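Local coordinates for chloramphenicol acetyltransferase (Bacteroides thetaiotaomicron, PDB 2I9D), which probably acts as a chloramphenicol O-acetyltransferase, moving an acetyl group onto a hydroxyl of the antibiotic, at residues A[58-63]-A[206-211]; A[133-138]-A[146-151]. All coordinates share one frame; numbering follows the deposited sequence.

Contact 1: residues A[58-63]-A[206-211]; sequences YAVLRA and SLFYKK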
loop_
_atom_site.group_PDB
_atom_site.type_symbol
_atom_site.label_atom_id
_atom_site.label_comp_id
_atom_site.label_asym_id
_atom_site.label_seq_id
_atom_site.Cartn_x
_atom_site.Cartn_y
_atom_site.Cartn_z
ATOM N N TYR A 58 -3.650 16.140 16.094
ATOM C CA TYR A 58 -4.784 16.114 17.002
ATOM C C TYR A 58 -6.007 15.419 16.389
ATOM O O TYR A 58 -6.632 14.560 17.035
ATOM C CB TYR A 58 -5.164 17.534 17.449
ATOM C CG TYR A 58 -6.359 17.528 18.363
ATOM C CD1 TYR A 58 -6.252 17.025 19.651
ATOM C CD2 TYR A 58 -7.603 17.960 17.926
ATOM C CE1 TYR A 58 -7.340 16.986 20.508
ATOM C CE2 TYR A 58 -8.715 17.932 18.784
ATOM C CZ TYR A 58 -8.562 17.431 20.076
ATOM O OH TYR A 58 -9.625 17.387 20.955
ATOM N N ALA A 59 -6.342 15.814 15.156
ATOM C CA ALA A 59 -7.489 15.248 14.431
ATOM C C ALA A 59 -7.419 13.732 14.399
ATOM O O ALA A 59 -8.414 13.050 14.667
ATOM C CB ALA A 59 -7.565 15.813 13.014
ATOM N N VAL A 60 -6.235 13.208 14.078
ATOM C CA VAL A 60 -6.033 11.772 13.973
ATOM C C VAL A 60 -6.143 11.117 15.361
ATOM O O VAL A 60 -6.801 10.075 15.516
ATOM C CB VAL A 60 -4.663 11.449 13.283
ATOM C CG1 VAL A 60 -4.211 9.993 13.560
ATOM C CG2 VAL A 60 -4.729 11.722 11.798
ATOM N N LEU A 61 -5.494 11.729 16.357
ATOM C CA LEU A 61 -5.455 11.165 17.722
ATOM C C LEU A 61 -6.863 11.137 18.352
ATOM O O LEU A 61 -7.249 10.146 19.013
ATOM C CB LEU A 61 -4.472 11.931 18.620
ATOM C CG LEU A 61 -4.176 11.351 20.012
ATOM C CD1 LEU A 61 -3.609 9.936 19.925
ATOM C CD2 LEU A 61 -3.236 12.241 20.759
ATOM N N ARG A 62 -7.612 12.216 18.116
ATOM C CA ARG A 62 -8.982 12.343 18.585
ATOM C C ARG A 62 -9.906 11.307 17.961
ATOM O O ARG A 62 -10.699 10.701 18.671
ATOM C CB ARG A 62 -9.518 13.758 18.350
ATOM C CG ARG A 62 -10.975 13.961 18.851
ATOM C CD ARG A 62 -11.291 15.426 19.137
ATOM N NE ARG A 62 -12.724 15.654 19.325
ATOM C CZ ARG A 62 -13.270 16.850 19.555
ATOM N NH1 ARG A 62 -12.495 17.938 19.633
ATOM N NH2 ARG A 62 -14.593 16.961 19.700
ATOM N N ALA A 63 -9.804 11.091 16.650
ATOM C CA ALA A 63 -10.598 10.044 15.978
ATOM C C ALA A 63 -10.348 8.629 16.524
ATOM O O ALA A 63 -11.273 7.817 16.630
ATOM C CB ALA A 63 -10.385 10.095 14.465
ATOM N N SER A 206 -13.941 3.754 7.459
ATOM C CA SER A 206 -14.837 4.777 6.906
ATOM C C SER A 206 -15.137 5.880 7.933
ATOM O O SER A 206 -14.953 7.065 7.652
ATOM C CB SER A 206 -16.136 4.109 6.460
ATOM O OG SER A 206 -16.677 4.743 5.344
ATOM N N LEU A 207 -15.562 5.478 9.137
ATOM C CA LEU A 207 -15.834 6.421 10.237
ATOM C C LEU A 207 -14.609 7.155 10.716
ATOM O O LEU A 207 -14.701 8.337 11.070
ATOM C CB LEU A 207 -16.410 5.706 11.471
ATOM C CG LEU A 207 -17.587 4.750 11.436
ATOM C CD1 LEU A 207 -17.941 4.377 12.882
ATOM C CD2 LEU A 207 -18.803 5.356 10.688
ATOM N N PHE A 208 -13.468 6.455 10.790
ATOM C CA PHE A 208 -12.193 7.131 11.123
ATOM C C PHE A 208 -11.883 8.300 10.188
ATOM O O PHE A 208 -11.701 9.430 10.636
ATOM C CB PHE A 208 -11.027 6.142 11.140
ATOM C CG PHE A 208 -9.720 6.758 11.535
ATOM C CD1 PHE A 208 -9.357 6.841 12.879
ATOM C CD2 PHE A 208 -8.844 7.225 10.566
ATOM C CE1 PHE A 208 -8.141 7.393 13.256
ATOM C CE2 PHE A 208 -7.621 7.789 10.917
ATOM C CZ PHE A 208 -7.274 7.883 12.276
ATOM N N TYR A 209 -11.826 8.029 8.893
ATOM C CA TYR A 209 -11.533 9.063 7.910
ATOM C C TYR A 209 -12.585 10.196 7.849
ATOM O O TYR A 209 -12.224 11.384 7.741
ATOM C CB TYR A 209 -11.336 8.426 6.521
ATOM C CG TYR A 209 -9.978 7.758 6.344
ATOM C CD1 TYR A 209 -9.853 6.360 6.323
ATOM C CD2 TYR A 209 -8.812 8.530 6.196
ATOM C CE1 TYR A 209 -8.620 5.760 6.149
ATOM C CE2 TYR A 209 -7.562 7.916 6.033
ATOM C CZ TYR A 209 -7.479 6.538 6.014
ATOM O OH TYR A 209 -6.259 5.941 5.834
ATOM N N LYS A 210 -13.874 9.824 7.903
ATOM C CA LYS A 210 -14.958 10.800 8.014
ATOM C C LYS A 210 -14.675 11.718 9.203
ATOM O O LYS A 210 -14.650 12.943 9.063
ATOM C CB LYS A 210 -16.320 10.097 8.163
ATOM C CG LYS A 210 -17.518 11.027 8.259
ATOM C CD LYS A 210 -17.758 11.756 6.930
ATOM C CE LYS A 210 -18.923 12.796 7.005
ATOM N NZ LYS A 210 -19.028 13.581 5.710
ATOM N N LYS A 211 -14.403 11.112 10.354
ATOM C CA LYS A 211 -14.104 11.839 11.589
ATOM C C LYS A 211 -12.870 12.769 11.498
ATOM O O LYS A 211 -12.948 13.932 11.873
ATOM C CB LYS A 211 -13.972 10.839 12.727
ATOM C CG LYS A 211 -14.211 11.415 14.112
ATOM C CD LYS A 211 -14.234 10.304 15.173
ATOM C CE LYS A 211 -15.648 9.740 15.409
ATOM N NZ LYS A 211 -16.455 10.676 16.231
#

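Contact 2: residues A[133-138]-A[146-151]; sequences AAENEE and LILLSA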
loop_
_atom_site.group_PDB
_atom_site.type_symbol
_atom_site.label_atom_id
_atom_site.label_comp_id
_atom_site.label_asym_id
_atom_site.label_seq_id
_atom_site.Cartn_x
_atom_site.Cartn_y
_atom_site.Cartn_z
ATOM N N ALA A 133 14.177 5.029 20.779
ATOM C CA ALA A 133 14.115 4.926 22.238
ATOM C C ALA A 133 12.677 4.967 22.740
ATOM O O ALA A 133 12.290 4.109 23.516
ATOM C CB ALA A 133 14.974 6.023 22.912
ATOM N N ALA A 134 11.883 5.943 22.286
ATOM C CA ALA A 134 10.490 6.091 22.754
ATOM C C ALA A 134 9.626 4.866 22.476
ATOM O O ALA A 134 8.839 4.433 23.328
ATOM C CB ALA A 134 9.841 7.342 22.145
ATOM N N GLU A 135 9.777 4.285 21.295
ATOM C CA GLU A 135 9.040 3.050 20.994
ATOM C C GLU A 135 9.515 1.863 21.843
ATOM O O GLU A 135 8.704 1.051 22.276
ATOM C CB GLU A 135 9.133 2.696 19.498
ATOM C CG GLU A 135 8.546 3.757 18.563
ATOM C CD GLU A 135 8.116 3.165 17.232
ATOM O OE1 GLU A 135 7.245 2.248 17.239
ATOM O OE2 GLU A 135 8.649 3.610 16.185
ATOM N N ASN A 136 10.823 1.738 22.056
ATOM C CA ASN A 136 11.311 0.582 22.795
ATOM C C ASN A 136 10.989 0.687 24.286
ATOM O O ASN A 136 10.804 -0.319 24.968
ATOM C CB ASN A 136 12.794 0.289 22.506
ATOM C CG ASN A 136 12.998 -0.437 21.168
ATOM O OD1 ASN A 136 12.040 -0.769 20.477
ATOM N ND2 ASN A 136 14.233 -0.675 20.804
ATOM N N GLU A 137 10.867 1.925 24.754
ATOM C CA GLU A 137 10.388 2.226 26.088
ATOM C C GLU A 137 8.934 1.785 26.282
ATOM O O GLU A 137 8.620 1.117 27.266
ATOM C CB GLU A 137 10.561 3.710 26.387
ATOM C CG GLU A 137 10.020 4.087 27.755
ATOM C CD GLU A 137 10.337 5.507 28.114
ATOM O OE1 GLU A 137 9.633 6.420 27.631
ATOM O OE2 GLU A 137 11.293 5.717 28.892
ATOM N N GLU A 138 8.055 2.114 25.337
ATOM C CA GLU A 138 6.659 1.695 25.442
ATOM C C GLU A 138 6.503 0.174 25.372
ATOM O O GLU A 138 5.695 -0.404 26.106
ATOM C CB GLU A 138 5.777 2.403 24.398
ATOM C CG GLU A 138 5.938 3.904 24.413
ATOM C CD GLU A 138 5.505 4.554 25.743
ATOM O OE1 GLU A 138 4.984 3.836 26.620
ATOM O OE2 GLU A 138 5.678 5.784 25.901
ATOM N N LEU A 146 -1.453 3.378 22.370
ATOM C CA LEU A 146 -0.825 4.417 21.554
ATOM C C LEU A 146 -1.138 4.202 20.072
ATOM O O LEU A 146 -1.465 3.106 19.665
ATOM C CB LEU A 146 0.706 4.352 21.708
ATOM C CG LEU A 146 1.311 4.632 23.080
ATOM C CD1 LEU A 146 2.567 3.813 23.183
ATOM C CD2 LEU A 146 1.575 6.130 23.262
ATOM N N ILE A 147 -1.016 5.259 19.282
ATOM C CA ILE A 147 -0.898 5.140 17.820
ATOM C C ILE A 147 0.358 5.910 17.470
ATOM O O ILE A 147 0.916 6.580 18.339
ATOM C CB ILE A 147 -2.150 5.637 17.032
ATOM C CG1 ILE A 147 -2.474 7.115 17.346
ATOM C CG2 ILE A 147 -3.334 4.743 17.355
ATOM C CD1 ILE A 147 -3.538 7.755 16.388
ATOM N N LEU A 148 0.842 5.750 16.242
ATOM C CA LEU A 148 2.091 6.409 15.825
ATOM C C LEU A 148 1.885 6.975 14.446
ATOM O O LEU A 148 1.386 6.277 13.559
ATOM C CB LEU A 148 3.303 5.452 15.840
ATOM C CG LEU A 148 4.637 6.062 15.344
ATOM C CD1 LEU A 148 5.846 5.430 16.046
ATOM C CD2 LEU A 148 4.771 5.966 13.785
ATOM N N LEU A 149 2.257 8.238 14.279
ATOM C CA LEU A 149 2.065 8.888 13.010
ATOM C C LEU A 149 3.375 9.504 12.583
ATOM O O LEU A 149 4.039 10.208 13.355
ATOM C CB LEU A 149 0.911 9.914 13.033
ATOM C CG LEU A 149 0.610 10.609 11.688
ATOM C CD1 LEU A 149 -0.863 10.952 11.566
ATOM C CD2 LEU A 149 1.469 11.897 11.520
ATOM N N SER A 150 3.743 9.217 11.347
ATOM C CA SER A 150 4.961 9.743 10.756
ATOM C C SER A 150 4.598 10.733 9.624
ATOM O O SER A 150 3.859 10.372 8.722
ATOM C CB SER A 150 5.813 8.573 10.258
ATOM O OG SER A 150 6.824 9.067 9.412
ATOM N N ALA A 151 5.086 11.982 9.702
ATOM C CA ALA A 151 4.774 13.001 8.683
ATOM C C ALA A 151 5.799 13.059 7.575
ATOM O O ALA A 151 6.998 13.030 7.846
ATOM C CB ALA A 151 4.627 14.392 9.310
#

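Contact 1: residues A[58-63]-A[206-211]
K211 lays its aliphatic chain along A63, one turn from where F208 sets its ring against A63 and V60. The segments lie on helices 52-66 and 202-216, a buried pair beside the mixed sheet, and run roughly antiparallel, at 142° between their N-to-C directions, with axes 9.4 Å apart at closest approach. The closest pair of CA atoms across the segments is A63 and F208, 5.9 Å apart, and the A63 methyl projects into the interface. Traced outward, K211 begins with CB and CG, each 4.1 Å from A63 CB. CG stands anti to the backbone N (chi1 -157°), which starts the chain along the partner helix. CD comes closest of the chain's carbons, 3.7 Å from A63 CA. The chain then bends at chi3 and chi4, so that CE leaves A63 and carries NZ on to a salt bridge with E66; R62 NE binds the other carboxylate oxygen of E66, so one acid holds cations from two helices.

F208 fills the flank of A63 nearer the sheet. A63 CB approaches its ring obliquely, 3.7 Å from F208 CE1, while the V60 branch CG1 comes to the ring edge, in plane, at 3.9 Å from F208 CZ. F70 stacks on the F208 ring, and L175 of strand 174-183 touches both F208 and V60.

The helices are therefore joined across these segments by van der Waals packing, with 224 Å² buried. Their electrostatic tie runs through E66, outside the two segments, where a shared carboxylate would probably offset the like charges of R62 and K211.

Contact 2: residues A[133-138]-A[146-151]
This is a buried helix-on-sheet contact, in which two glutamates of 133-138, E135 and E138, rest their side chains on two leucines of 146-151, L148 and L146. The backbones stay well separated, with 9.3 Å between the CA atoms of E135 and L148, so side chains alone span the gap. E135 reaches inward because its chain is extended beyond CG (chi2 -156°), crossing L148 at about a right angle. The methyl L148 CD1 sits above the flat carboxylate of E135 rather than beside it: it is 3.4 Å from CD and 3.3 Å from OE2 of that residue. OE1 of E135 is hydrogen-bonded to the hydroxyl of Y172.

Strand 146-151 is an inner strand of the mixed sheet, parallel to both neighbours, 87-93 and 174-183, and its side chains alternate between the two faces. L146 and L148 point to helix 133-141, whereas I147 and L149 point to the opposite layer, formed in part by helix 52-66. The sheet is thus covered on both sides here, within the fold of the CoA-dependent acyltransferase clan.

E138 meets L146 mainly with CB and CG. Its CG is 3.6 Å from L146 CD1, and its CB lies 3.7 Å from the same methyl. The bend at chi2 (-63°) leaves OE1 able to form a salt bridge with R104 of strand 100-105, which probably stabilises the charge in this buried setting. F21 of a neighbouring subunit packs against E135 and N136.

How the contacts relate
The centres of contacts 1 and 2 lie about 19 Å apart, on opposite sides of the chain's centre. In sequence the segments come as 58-63, 133-138, 146-151 and 206-211, so the helix-helix pairing of contact 1 encloses the helix-strand pairing of contact 2. Strand 146-151 links them physically: V60 CG1 is 3.7 Å from I147 CD1, and V60 CG2 also packs on L149 CD1. Helix 52-66 therefore presses on one face of this strand while helix 133-141 lies on the other. V60 also touches F208, so that helix 202-216, helix 52-66, strand 146-151 and helix 133-141 are joined in succession by side-chain contacts. Both contacts lie away from the predicted proton acceptor, H197.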